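Long-range contacts in peptidase M14 domain-containing protein (PDB 2QVP), which is uncharacterised experimentally but probably acts as a zinc-dependent hydrolase of the M14 metallocarboxypeptidase family: residues L65-I70 with R99-V104; T177-F182 with D197-Y202; L53-S58 with S103-V108; I24-S29 with G81-L86. All coordinates share one frame; numbering follows the deposited sequence.

Contact 1: residues L65-I70 with R99-V104; sequences LPNLLI and RVNLSV
The amide of Asn101 has Leu65 CB over one face, with CD1 of the same leucine obliquely beside its OD1, and takes Asn67 OD1 at its edge, in its own plane. This pair of asparagines opens the ladder of a beta-alpha-beta unit, in which strands 67-72 and 101-105 run parallel and helix 80-91 makes the crossover. Asn101 ND2 reaches Asn67 OD1 at 2.7 Å in a nearly straight bond, although the two amide planes are turned 51° apart. The same ND2 also serves Lys62 O, while Asn67 ND2 is held by Val159 O. An alanine at Asn101 would probably leave Asn67 OD1 and Lys62 O without this donor and uncover the flank of Leu65. The backbone ladder starts alongside, with Asn101 N 2.8 Å from Pro66 O, and continues through Leu68 N to Asn101 O, Ser103 N to Leu68 O, and Ile70 N to Ser103 O. The opposite face of the sheet is greasy: Leu68, Ile70, Leu102 and Val104 point there, beneath helices 80-91 and 252-270. Near the start of the strands Leu68 CD2 meets Val100 CG2 at 3.6 Å, and further along Ile70 CD1 rests 4.0 Å from Leu102 CD1.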
loop_
_atom_site.group_PDB
_atom_site.type_symbol
_atom_site.label_atom_id
_atom_site.label_comp_id
_atom_site.label_asym_id
_atom_site.label_seq_id
_atom_site.Cartn_x
_atom_site.Cartn_y
_atom_site.Cartn_z
ATOM N N LEU A 65 9.155 -5.875 -18.837
ATOM C CA LEU A 65 8.343 -6.452 -17.760
ATOM C C LEU A 65 7.514 -5.358 -17.140
ATOM O O LEU A 65 7.937 -4.197 -17.165
ATOM C CB LEU A 65 9.228 -7.065 -16.677
ATOM C CG LEU A 65 10.177 -8.179 -17.122
ATOM C CD1 LEU A 65 11.022 -8.614 -15.946
ATOM C CD2 LEU A 65 9.414 -9.363 -17.701
ATOM N N PRO A 66 6.322 -5.708 -16.596
ATOM C CA PRO A 66 5.517 -4.673 -15.939
ATOM C C PRO A 66 6.195 -4.091 -14.684
ATOM O O PRO A 66 6.975 -4.771 -14.024
ATOM C CB PRO A 66 4.215 -5.405 -15.559
ATOM C CG PRO A 66 4.550 -6.855 -15.562
ATOM C CD PRO A 66 5.630 -7.015 -16.603
ATOM N N ASN A 67 5.914 -2.825 -14.444
ATOM C CA ASN A 67 6.368 -2.078 -13.307
ATOM C C ASN A 67 5.201 -1.961 -12.368
ATOM O O ASN A 67 4.263 -1.192 -12.625
ATOM C CB ASN A 67 6.846 -0.686 -13.697
ATOM C CG ASN A 67 8.083 -0.710 -14.589
ATOM O OD1 ASN A 67 8.633 -1.773 -14.894
ATOM N ND2 ASN A 67 8.500 0.473 -15.046
ATOM N N LEU A 68 5.266 -2.739 -11.289
ATOM C CA LEU A 68 4.258 -2.730 -10.255
ATOM C C LEU A 68 4.821 -2.104 -8.962
ATOM O O LEU A 68 5.949 -2.349 -8.619
ATOM C CB LEU A 68 3.771 -4.150 -9.988
ATOM C CG LEU A 68 2.503 -4.681 -10.650
ATOM C CD1 LEU A 68 2.225 -4.111 -12.037
ATOM C CD2 LEU A 68 2.540 -6.218 -10.588
ATOM N N LEU A 69 4.018 -1.267 -8.300
ATOM C CA LEU A 69 4.392 -0.661 -7.013
ATOM C C LEU A 69 3.369 -1.064 -5.957
ATOM O O LEU A 69 2.146 -1.008 -6.207
ATOM C CB LEU A 69 4.480 0.857 -7.109
ATOM C CG LEU A 69 4.840 1.651 -5.828
ATOM C CD1 LEU A 69 6.181 1.241 -5.264
ATOM C CD2 LEU A 69 4.806 3.143 -6.096
ATOM N N ILE A 70 3.869 -1.464 -4.787
ATOM C CA ILE A 70 3.051 -1.762 -3.663
ATOM C C ILE A 70 3.420 -0.798 -2.550
ATOM O O ILE A 70 4.590 -0.722 -2.196
ATOM C CB ILE A 70 3.230 -3.200 -3.153
ATOM C CG1 ILE A 70 2.962 -4.235 -4.278
ATOM C CG2 ILE A 70 2.319 -3.396 -1.955
ATOM C CD1 ILE A 70 3.036 -5.678 -3.838
ATOM N N ARG A 99 9.539 -11.970 -14.032
ATOM C CA ARG A 99 8.353 -11.515 -14.767
ATOM C C ARG A 99 7.701 -10.188 -14.326
ATOM O O ARG A 99 6.702 -9.772 -14.941
ATOM C CB ARG A 99 7.309 -12.632 -14.784
ATOM C CG ARG A 99 6.779 -13.052 -13.445
ATOM C CD ARG A 99 5.653 -14.013 -13.646
ATOM N NE ARG A 99 5.063 -14.408 -12.376
ATOM C CZ ARG A 99 5.519 -15.377 -11.590
ATOM N NH1 ARG A 99 6.641 -16.050 -11.862
ATOM N NH2 ARG A 99 4.855 -15.642 -10.470
ATOM N N VAL A 100 8.261 -9.530 -13.304
ATOM C CA VAL A 100 7.769 -8.228 -12.837
ATOM C C VAL A 100 8.917 -7.400 -12.241
ATOM O O VAL A 100 9.834 -7.960 -11.658
ATOM C CB VAL A 100 6.653 -8.376 -11.765
ATOM C CG1 VAL A 100 7.219 -8.938 -10.432
ATOM C CG2 VAL A 100 5.904 -7.037 -11.550
ATOM N N ASN A 101 8.878 -6.082 -12.476
ATOM C CA ASN A 101 9.787 -5.121 -11.869
ATOM C C ASN A 101 9.005 -4.664 -10.675
ATOM O O ASN A 101 8.167 -3.782 -10.795
ATOM C CB ASN A 101 10.076 -3.970 -12.809
ATOM C CG ASN A 101 10.794 -4.403 -14.071
ATOM O OD1 ASN A 101 11.622 -5.305 -14.047
ATOM N ND2 ASN A 101 10.472 -3.751 -15.187
ATOM N N LEU A 102 9.198 -5.331 -9.540
ATOM C CA LEU A 102 8.401 -5.011 -8.351
ATOM C C LEU A 102 9.099 -3.977 -7.478
ATOM O O LEU A 102 10.263 -4.133 -7.180
ATOM C CB LEU A 102 8.092 -6.268 -7.545
ATOM C CG LEU A 102 7.146 -6.094 -6.353
ATOM C CD1 LEU A 102 5.752 -5.646 -6.750
ATOM C CD2 LEU A 102 7.095 -7.387 -5.567
ATOM N N SER A 103 8.374 -2.908 -7.126
ATOM C CA SER A 103 8.821 -1.893 -6.184
ATOM C C SER A 103 7.878 -1.844 -4.989
ATOM O O SER A 103 6.672 -2.153 -5.108
ATOM C CB SER A 103 8.899 -0.553 -6.887
ATOM O OG SER A 103 9.812 -0.703 -7.945
ATOM N N VAL A 104 8.413 -1.489 -3.817
ATOM C CA VAL A 104 7.610 -1.461 -2.627
ATOM C C VAL A 104 7.965 -0.270 -1.756
ATOM O O VAL A 104 9.113 0.017 -1.616
ATOM C CB VAL A 104 7.785 -2.775 -1.795
ATOM C CG1 VAL A 104 7.137 -2.618 -0.466
ATOM C CG2 VAL A 104 7.180 -3.996 -2.520
#

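Contact 2: residues T177-F182 with D197-Y202; sequences TYVYTF and DALGQY
Leu199 pushes one methyl, CD1, into the start of strand 178-182, and nearly all the close packing gathers round that carbon. Thr177 OG1 lies 3.4 Å from Leu199 CD1. Val179 CG1 is 3.5 Å from Leu199 CD1, and Tyr178 O also touches this methyl. Leu199 CG stands anti to the carbonyl carbon (chi1 -66°), which aims the branched end from the helix at the strand. Thr177 straddles the root of this side chain: its OG1 is 3.7 Å from Leu199 CB and its CG2 is 3.8 Å from Leu199 CB. The hydroxyl is hydrogen-bonded to Glu245 O, so a buried oxygen can sit against a methyl without losing its bond. Packing thins quickly beyond Leu199. Gly200 comes only within 4.2 Å, its N to Thr177 CG2, and Asp197 and Gln201 are exposed to solvent and do not touch the strand. Tyr178 projects away from helix 190-200; its side chain is about 4 Å from that of Glu245, the predicted proton donor/acceptor, and its OH bonds Asp171. Strand 178-182 runs between strands 241-247 and 220-222, and helix 190-200 covers it beside Ser244 and Thr246 of strand 241-247.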
loop_
_atom_site.group_PDB
_atom_site.type_symbol
_atom_site.label_atom_id
_atom_site.label_comp_id
_atom_site.label_asym_id
_atom_site.label_seq_id
_atom_site.Cartn_x
_atom_site.Cartn_y
_atom_site.Cartn_z
ATOM N N THR A 177 -14.882 -5.719 4.680
ATOM C CA THR A 177 -13.802 -5.297 3.785
ATOM C C THR A 177 -14.361 -4.805 2.454
ATOM O O THR A 177 -15.492 -5.108 2.076
ATOM C CB THR A 177 -12.734 -6.439 3.619
ATOM O OG1 THR A 177 -11.501 -5.909 3.088
ATOM C CG2 THR A 177 -13.241 -7.548 2.745
ATOM N N TYR A 178 -13.551 -4.009 1.769
ATOM C CA TYR A 178 -13.905 -3.418 0.495
ATOM C C TYR A 178 -12.610 -2.909 -0.141
ATOM O O TYR A 178 -11.537 -2.998 0.446
ATOM C CB TYR A 178 -14.923 -2.275 0.663
ATOM C CG TYR A 178 -14.425 -1.096 1.476
ATOM C CD1 TYR A 178 -14.398 -1.154 2.860
ATOM C CD2 TYR A 178 -13.997 0.089 0.854
ATOM C CE1 TYR A 178 -13.929 -0.102 3.612
ATOM C CE2 TYR A 178 -13.544 1.166 1.601
ATOM C CZ TYR A 178 -13.522 1.061 2.994
ATOM O OH TYR A 178 -13.064 2.093 3.791
ATOM N N VAL A 179 -12.728 -2.434 -1.365
ATOM C CA VAL A 179 -11.605 -1.896 -2.111
ATOM C C VAL A 179 -12.030 -0.652 -2.890
ATOM O O VAL A 179 -13.220 -0.479 -3.243
ATOM C CB VAL A 179 -11.025 -2.933 -3.099
ATOM C CG1 VAL A 179 -10.318 -4.052 -2.359
ATOM C CG2 VAL A 179 -12.153 -3.465 -4.037
ATOM N N TYR A 180 -11.047 0.231 -3.078
ATOM C CA TYR A 180 -11.139 1.382 -3.941
ATOM C C TYR A 180 -10.384 0.889 -5.142
ATOM O O TYR A 180 -9.258 0.423 -4.974
ATOM C CB TYR A 180 -10.410 2.623 -3.410
ATOM C CG TYR A 180 -11.089 3.378 -2.294
ATOM C CD1 TYR A 180 -10.854 3.039 -0.968
ATOM C CD2 TYR A 180 -11.988 4.409 -2.563
ATOM C CE1 TYR A 180 -11.497 3.706 0.064
ATOM C CE2 TYR A 180 -12.627 5.101 -1.525
ATOM C CZ TYR A 180 -12.383 4.734 -0.225
ATOM O OH TYR A 180 -12.986 5.423 0.787
ATOM N N THR A 181 -10.960 0.958 -6.336
ATOM C CA THR A 181 -10.200 0.571 -7.525
ATOM C C THR A 181 -10.302 1.608 -8.641
ATOM O O THR A 181 -11.229 2.426 -8.697
ATOM C CB THR A 181 -10.632 -0.814 -8.069
ATOM O OG1 THR A 181 -11.999 -0.750 -8.474
ATOM C CG2 THR A 181 -10.444 -1.915 -7.015
ATOM N N PHE A 182 -9.320 1.534 -9.525
ATOM C CA PHE A 182 -9.186 2.385 -10.665
ATOM C C PHE A 182 -8.917 1.511 -11.880
ATOM O O PHE A 182 -7.937 0.759 -11.886
ATOM C CB PHE A 182 -8.025 3.370 -10.474
ATOM C CG PHE A 182 -8.175 4.296 -9.281
ATOM C CD1 PHE A 182 -7.729 3.914 -8.013
ATOM C CD2 PHE A 182 -8.712 5.552 -9.443
ATOM C CE1 PHE A 182 -7.874 4.764 -6.924
ATOM C CE2 PHE A 182 -8.850 6.406 -8.373
ATOM C CZ PHE A 182 -8.429 6.029 -7.118
ATOM N N ASP A 197 -12.301 -10.112 -4.014
ATOM C CA ASP A 197 -12.495 -11.540 -3.681
ATOM C C ASP A 197 -11.378 -12.036 -2.784
ATOM O O ASP A 197 -11.666 -12.713 -1.825
ATOM C CB ASP A 197 -12.607 -12.454 -4.925
ATOM C CG ASP A 197 -13.965 -12.350 -5.632
ATOM O OD1 ASP A 197 -14.883 -11.655 -5.144
ATOM O OD2 ASP A 197 -14.113 -12.985 -6.699
ATOM N N ALA A 198 -10.127 -11.686 -3.084
ATOM C CA ALA A 198 -8.989 -12.076 -2.263
ATOM C C ALA A 198 -9.185 -11.691 -0.793
ATOM O O ALA A 198 -8.954 -12.515 0.084
ATOM C CB ALA A 198 -7.684 -11.465 -2.809
ATOM N N LEU A 199 -9.615 -10.452 -0.541
ATOM C CA LEU A 199 -9.913 -9.980 0.825
ATOM C C LEU A 199 -11.141 -10.684 1.418
ATOM O O LEU A 199 -11.191 -10.947 2.627
ATOM C CB LEU A 199 -10.135 -8.465 0.840
ATOM C CG LEU A 199 -8.940 -7.552 0.503
ATOM C CD1 LEU A 199 -9.429 -6.092 0.384
ATOM C CD2 LEU A 199 -7.834 -7.648 1.525
ATOM N N GLY A 200 -12.117 -10.966 0.541
ATOM C CA GLY A 200 -13.355 -11.687 0.855
ATOM C C GLY A 200 -13.184 -13.120 1.327
ATOM O O GLY A 200 -14.134 -13.721 1.876
ATOM N N GLN A 201 -12.004 -13.695 1.086
ATOM C CA GLN A 201 -11.684 -15.023 1.593
ATOM C C GLN A 201 -11.468 -14.949 3.104
ATOM O O GLN A 201 -11.641 -15.960 3.792
ATOM C CB GLN A 201 -10.435 -15.614 0.921
ATOM C CG GLN A 201 -10.468 -15.731 -0.611
ATOM C CD GLN A 201 -11.609 -16.586 -1.147
ATOM O OE1 GLN A 201 -11.827 -17.700 -0.673
ATOM N NE2 GLN A 201 -12.323 -16.077 -2.163
ATOM N N TYR A 202 -11.072 -13.774 3.608
ATOM C CA TYR A 202 -10.831 -13.543 5.030
ATOM C C TYR A 202 -12.003 -12.867 5.754
ATOM O O TYR A 202 -12.284 -13.221 6.904
ATOM C CB TYR A 202 -9.523 -12.738 5.217
ATOM C CG TYR A 202 -8.326 -13.499 4.713
ATOM C CD1 TYR A 202 -7.941 -13.429 3.373
ATOM C CD2 TYR A 202 -7.600 -14.339 5.566
ATOM C CE1 TYR A 202 -6.873 -14.170 2.892
ATOM C CE2 TYR A 202 -6.504 -15.069 5.094
ATOM C CZ TYR A 202 -6.155 -14.984 3.750
ATOM O OH TYR A 202 -5.078 -15.688 3.268
#

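Contact 3: residues L53-S58 with S103-V108; sequences LYLLQS and SVLPLV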
loop_
_atom_site.group_PDB
_atom_site.type_symbol
_atom_site.label_atom_id
_atom_site.label_comp_id
_atom_site.label_asym_id
_atom_site.label_seq_id
_atom_site.Cartn_x
_atom_site.Cartn_y
_atom_site.Cartn_z
ATOM N N LEU A 53 12.309 6.305 5.274
ATOM C CA LEU A 53 11.251 5.986 4.322
ATOM C C LEU A 53 11.929 5.304 3.135
ATOM O O LEU A 53 12.570 5.968 2.306
ATOM C CB LEU A 53 10.474 7.211 3.816
ATOM C CG LEU A 53 9.380 7.838 4.658
ATOM C CD1 LEU A 53 9.988 8.501 5.902
ATOM C CD2 LEU A 53 8.555 8.859 3.772
ATOM N N TYR A 54 11.754 3.984 3.046
ATOM C CA TYR A 54 12.358 3.174 1.994
ATOM C C TYR A 54 11.554 2.964 0.727
ATOM O O TYR A 54 10.329 2.881 0.745
ATOM C CB TYR A 54 12.628 1.735 2.507
ATOM C CG TYR A 54 13.727 1.593 3.518
ATOM C CD1 TYR A 54 15.063 1.816 3.159
ATOM C CD2 TYR A 54 13.454 1.176 4.833
ATOM C CE1 TYR A 54 16.092 1.667 4.087
ATOM C CE2 TYR A 54 14.477 1.007 5.759
ATOM C CZ TYR A 54 15.789 1.279 5.383
ATOM O OH TYR A 54 16.808 1.133 6.286
ATOM N N LEU A 55 12.283 2.835 -0.369
ATOM C CA LEU A 55 11.755 2.329 -1.616
ATOM C C LEU A 55 12.591 1.079 -1.878
ATOM O O LEU A 55 13.797 1.177 -2.063
ATOM C CB LEU A 55 11.915 3.308 -2.770
ATOM C CG LEU A 55 11.353 2.733 -4.088
ATOM C CD1 LEU A 55 9.797 2.625 -4.007
ATOM C CD2 LEU A 55 11.838 3.574 -5.232
ATOM N N LEU A 56 11.966 -0.092 -1.877
ATOM C CA LEU A 56 12.672 -1.332 -2.123
ATOM C C LEU A 56 12.342 -1.710 -3.552
ATOM O O LEU A 56 11.172 -1.662 -3.928
ATOM C CB LEU A 56 12.212 -2.433 -1.164
ATOM C CG LEU A 56 12.374 -2.248 0.344
ATOM C CD1 LEU A 56 12.002 -3.519 1.064
ATOM C CD2 LEU A 56 13.775 -1.827 0.729
ATOM N N GLN A 57 13.339 -2.083 -4.348
ATOM C CA GLN A 57 13.104 -2.469 -5.739
ATOM C C GLN A 57 13.732 -3.821 -6.008
ATOM O O GLN A 57 14.845 -4.097 -5.545
ATOM C CB GLN A 57 13.671 -1.409 -6.694
ATOM C CG GLN A 57 12.947 -0.084 -6.555
ATOM C CD GLN A 57 13.273 0.911 -7.628
ATOM O OE1 GLN A 57 14.421 1.377 -7.733
ATOM N NE2 GLN A 57 12.246 1.300 -8.415
ATOM N N SER A 58 13.027 -4.664 -6.749
ATOM C CA SER A 58 13.552 -5.963 -7.092
ATOM C C SER A 58 14.815 -5.800 -7.968
ATOM O O SER A 58 14.972 -4.777 -8.657
ATOM C CB SER A 58 12.496 -6.826 -7.791
ATOM O OG SER A 58 11.955 -6.205 -8.956
ATOM N N SER A 103 8.374 -2.908 -7.126
ATOM C CA SER A 103 8.821 -1.893 -6.184
ATOM C C SER A 103 7.878 -1.844 -4.989
ATOM O O SER A 103 6.672 -2.153 -5.108
ATOM C CB SER A 103 8.899 -0.553 -6.887
ATOM O OG SER A 103 9.812 -0.703 -7.945
ATOM N N VAL A 104 8.413 -1.489 -3.817
ATOM C CA VAL A 104 7.610 -1.461 -2.627
ATOM C C VAL A 104 7.965 -0.270 -1.756
ATOM O O VAL A 104 9.113 0.017 -1.616
ATOM C CB VAL A 104 7.785 -2.775 -1.795
ATOM C CG1 VAL A 104 7.137 -2.618 -0.466
ATOM C CG2 VAL A 104 7.180 -3.996 -2.520
ATOM N N LEU A 105 6.951 0.435 -1.247
ATOM C CA LEU A 105 7.082 1.491 -0.255
ATOM C C LEU A 105 6.528 0.790 1.003
ATOM O O LEU A 105 5.333 0.855 1.264
ATOM C CB LEU A 105 6.277 2.751 -0.633
ATOM C CG LEU A 105 6.870 3.631 -1.739
ATOM C CD1 LEU A 105 5.897 4.646 -2.283
ATOM C CD2 LEU A 105 8.167 4.350 -1.218
ATOM N N PRO A 106 7.388 0.078 1.751
ATOM C CA PRO A 106 6.860 -0.728 2.862
ATOM C C PRO A 106 6.203 0.017 4.043
ATOM O O PRO A 106 5.264 -0.518 4.649
ATOM C CB PRO A 106 8.089 -1.539 3.306
ATOM C CG PRO A 106 9.234 -0.826 2.844
ATOM C CD PRO A 106 8.848 -0.090 1.629
ATOM N N LEU A 107 6.686 1.226 4.336
ATOM C CA LEU A 107 6.199 2.068 5.426
ATOM C C LEU A 107 6.454 3.553 5.129
ATOM O O LEU A 107 7.589 4.037 5.170
ATOM C CB LEU A 107 6.875 1.665 6.731
ATOM C CG LEU A 107 6.551 2.396 8.035
ATOM C CD1 LEU A 107 5.034 2.553 8.272
ATOM C CD2 LEU A 107 7.280 1.651 9.184
ATOM N N VAL A 108 5.377 4.276 4.844
ATOM C CA VAL A 108 5.440 5.697 4.533
ATOM C C VAL A 108 5.351 6.581 5.771
ATOM O O VAL A 108 5.898 7.626 5.761
ATOM C CB VAL A 108 4.346 6.068 3.482
ATOM C CG1 VAL A 108 4.260 7.604 3.238
ATOM C CG2 VAL A 108 4.612 5.290 2.210
HETATM O O HOH W 1 8.250 3.161 2.457
HETATM O O HOH W 2 10.213 2.748 5.272
#
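Gln57 carries CG anti to its carbonyl carbon (chi1 -65°) and extends beyond it (chi2 -169°), which raises the side chain from the face of the sheet it shares with Ser103 and brings its amide to the Ser103 hydroxyl. NE2 of Gln57 donates to Ser103 OG at 3.2 Å, close to the plane of the amide, while Gln57 CG rests against the same oxygen. The two residues form a non-hydrogen-bonded pair where strand 51-57 runs antiparallel to strand 101-105 in the mixed sheet of this alpha/beta fold. An alanine in place of Gln57 would probably leave Ser103 OG without this donor and open a gap beside it. Next along, Leu56 and Val104 make the hydrogen-bonded pair, with Leu56 N 2.9 Å from Val104 O and Val104 N 2.8 Å from Leu56 O. On the face shared with Gln57, Leu55 CD1 meets Leu105 CD2 at 3.7 Å under helix 154-160; on the other, Leu56 and Pro106 both touch Leu31 of helix 24-38. Pro106 has no N-H to continue the direct backbone bonds; its CD sits 3.4 Å from Tyr54 O instead. Two waters carry the link onward as the two segments separate. Water 1 joins Tyr54 O to Leu107 N, and water 2 accepts from Tyr54 N at 3.0 Å and lies 2.9 Å from Leu107 O.

Contact 4: residues I24-S29 with G81-L86; sequences IQRFYS and GPWGLL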
loop_
_atom_site.group_PDB
_atom_site.type_symbol
_atom_site.label_atom_id
_atom_site.label_comp_id
_atom_site.label_asym_id
_atom_site.label_seq_id
_atom_site.Cartn_x
_atom_site.Cartn_y
_atom_site.Cartn_z
ATOM N N ILE A 24 8.379 -1.041 15.660
ATOM C CA ILE A 24 9.050 -0.539 14.458
ATOM C C ILE A 24 10.502 -1.036 14.342
ATOM O O ILE A 24 10.981 -1.237 13.219
ATOM C CB ILE A 24 8.943 1.009 14.342
ATOM C CG1 ILE A 24 9.224 1.446 12.901
ATOM C CG2 ILE A 24 9.848 1.696 15.382
ATOM C CD1 ILE A 24 9.003 2.928 12.612
ATOM N N GLN A 25 11.179 -1.259 15.471
ATOM C CA GLN A 25 12.540 -1.825 15.445
ATOM C C GLN A 25 12.529 -3.254 14.888
ATOM O O GLN A 25 13.394 -3.608 14.068
ATOM C CB GLN A 25 13.222 -1.802 16.828
ATOM C CG GLN A 25 13.818 -0.439 17.252
ATOM C CD GLN A 25 14.881 -0.565 18.386
ATOM O OE1 GLN A 25 15.077 -1.645 18.973
ATOM N NE2 GLN A 25 15.583 0.550 18.675
ATOM N N ARG A 26 11.573 -4.064 15.361
ATOM C CA ARG A 26 11.355 -5.416 14.870
ATOM C C ARG A 26 10.956 -5.394 13.396
ATOM O O ARG A 26 11.409 -6.251 12.630
ATOM C CB ARG A 26 10.281 -6.169 15.691
ATOM C CG ARG A 26 9.924 -7.595 15.151
ATOM C CD ARG A 26 11.110 -8.558 15.159
ATOM N NE ARG A 26 11.523 -8.842 16.536
ATOM C CZ ARG A 26 10.885 -9.662 17.374
ATOM N NH1 ARG A 26 9.802 -10.343 17.004
ATOM N NH2 ARG A 26 11.352 -9.823 18.608
ATOM N N PHE A 27 10.065 -4.467 13.028
ATOM C CA PHE A 27 9.647 -4.281 11.649
ATOM C C PHE A 27 10.836 -4.065 10.692
ATOM O O PHE A 27 11.001 -4.800 9.707
ATOM C CB PHE A 27 8.647 -3.115 11.506
ATOM C CG PHE A 27 8.199 -2.929 10.101
ATOM C CD1 PHE A 27 7.302 -3.834 9.545
ATOM C CD2 PHE A 27 8.742 -1.927 9.305
ATOM C CE1 PHE A 27 6.941 -3.721 8.237
ATOM C CE2 PHE A 27 8.390 -1.812 7.986
ATOM C CZ PHE A 27 7.489 -2.715 7.448
ATOM N N TYR A 28 11.665 -3.056 10.979
ATOM C CA TYR A 28 12.827 -2.769 10.146
ATOM C C TYR A 28 13.840 -3.896 10.176
ATOM O O TYR A 28 14.437 -4.165 9.167
ATOM C CB TYR A 28 13.500 -1.457 10.534
ATOM C CG TYR A 28 12.772 -0.192 10.135
ATOM C CD1 TYR A 28 12.467 0.066 8.802
ATOM C CD2 TYR A 28 12.526 0.817 11.070
ATOM C CE1 TYR A 28 11.886 1.268 8.420
ATOM C CE2 TYR A 28 11.939 2.013 10.701
ATOM C CZ TYR A 28 11.621 2.232 9.377
ATOM O OH TYR A 28 11.053 3.417 8.995
ATOM N N SER A 29 14.010 -4.572 11.309
ATOM C CA SER A 29 14.899 -5.751 11.357
ATOM C C SER A 29 14.482 -6.862 10.392
ATOM O O SER A 29 15.306 -7.369 9.603
ATOM C CB SER A 29 14.928 -6.317 12.758
ATOM O OG SER A 29 15.618 -5.409 13.585
ATOM N N GLY A 81 -1.056 -3.352 6.923
ATOM C CA GLY A 81 -0.460 -3.090 5.622
ATOM C C GLY A 81 1.012 -3.453 5.613
ATOM O O GLY A 81 1.384 -4.378 4.881
ATOM N N PRO A 82 1.856 -2.715 6.383
ATOM C CA PRO A 82 3.285 -3.006 6.520
ATOM C C PRO A 82 3.620 -4.429 6.971
ATOM O O PRO A 82 4.490 -5.046 6.392
ATOM C CB PRO A 82 3.744 -1.990 7.575
ATOM C CG PRO A 82 2.892 -0.852 7.351
ATOM C CD PRO A 82 1.526 -1.443 7.062
ATOM N N TRP A 83 2.915 -4.946 7.973
ATOM C CA TRP A 83 3.175 -6.293 8.442
ATOM C C TRP A 83 2.788 -7.298 7.388
ATOM O O TRP A 83 3.477 -8.297 7.241
ATOM C CB TRP A 83 2.487 -6.595 9.772
ATOM C CG TRP A 83 3.090 -5.840 10.917
ATOM C CD1 TRP A 83 2.546 -4.794 11.577
ATOM C CD2 TRP A 83 4.370 -6.081 11.534
ATOM N NE1 TRP A 83 3.387 -4.362 12.561
ATOM C CE2 TRP A 83 4.520 -5.127 12.560
ATOM C CE3 TRP A 83 5.408 -6.990 11.298
ATOM C CZ2 TRP A 83 5.660 -5.055 13.355
ATOM C CZ3 TRP A 83 6.532 -6.931 12.099
ATOM C CH2 TRP A 83 6.643 -5.973 13.119
ATOM N N GLY A 84 1.696 -7.042 6.673
ATOM C CA GLY A 84 1.258 -7.878 5.576
ATOM C C GLY A 84 2.278 -7.884 4.457
ATOM O O GLY A 84 2.531 -8.938 3.838
ATOM N N LEU A 85 2.861 -6.718 4.167
ATOM C CA LEU A 85 3.881 -6.639 3.126
ATOM C C LEU A 85 5.088 -7.449 3.512
ATOM O O LEU A 85 5.677 -8.138 2.679
ATOM C CB LEU A 85 4.301 -5.221 2.888
ATOM C CG LEU A 85 5.186 -5.123 1.633
ATOM C CD1 LEU A 85 4.477 -4.278 0.589
ATOM C CD2 LEU A 85 6.482 -4.516 2.055
ATOM N N LEU A 86 5.455 -7.368 4.787
ATOM C CA LEU A 86 6.553 -8.148 5.314
ATOM C C LEU A 86 6.227 -9.633 5.125
ATOM O O LEU A 86 7.083 -10.403 4.677
ATOM C CB LEU A 86 6.787 -7.780 6.788
ATOM C CG LEU A 86 8.125 -7.956 7.449
ATOM C CD1 LEU A 86 7.972 -7.548 8.930
ATOM C CD2 LEU A 86 8.642 -9.351 7.325
#
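Phe27 and Trp83 meet as a T-shaped (edge-to-face) pair, the edge of the phenyl ring directed at the six-membered ring of the indole. The planes stand 84° apart and the ring centroids are 5.3 Å from each other. Helices 24-38 and 80-91 lie on the same side of the central sheet of this alpha/beta fold, and here their short segments run at 30° with axes 11.0 Å apart. At that spacing the backbones stay well separated, and large side chains span the interval. Phe27 does most of the reaching: its CG is anti to the backbone N (chi1 -179°), which swings the ring across toward the other helix. CD1 of Phe27 stands over one face of Trp83, displaced toward the rim, while Phe27 CB lies 3.8 Å from Trp83 CH2. The outer end of the indole also meets Arg26, whose CG approaches it at the edge. Trp83 is fixed on its polar side by NE1, which bonds Ser21 O, and Phe113 of helix 110-115 adds a third ring touching both aromatics. Beyond the indole, the Phe27 ring runs alongside Leu86, in the opposite sense, with Leu86 CD1 3.8 Å from Phe27 CD1, and lies across Pro82. Pro82 CB packs 3.7 Å from Phe27 CE1. Pro82 O, already accepting the helical bond from Leu86 N, lies in the plane of the phenyl ring at its edge, 3.3 Å from Phe27 CE1.

How the contacts relate
Contacts 1 and 3 are two sides of one strand: 101-105 pairs in parallel with 67-72 and antiparallel with 51-57, sharing Ser103 and Val104, and their centres are 11 Å apart. Contact 4 lies over the face of this sheet that carries Val104. Its Leu85 bridges to both, with CD2 3.2 Å from Val104 CG1 and 3.6 Å from Pro106 CB, and CD1 3.5 Å from Ile70 CG2. Contact 2 belongs to the other half of the sheet, with its centre 21 to 22 Å from the other three and no touch between them. It comes nearest the predicted active-site Glu245, through Tyr178, whereas the side chain of Pro82 in contact 4 is about 11 Å from that of Glu245.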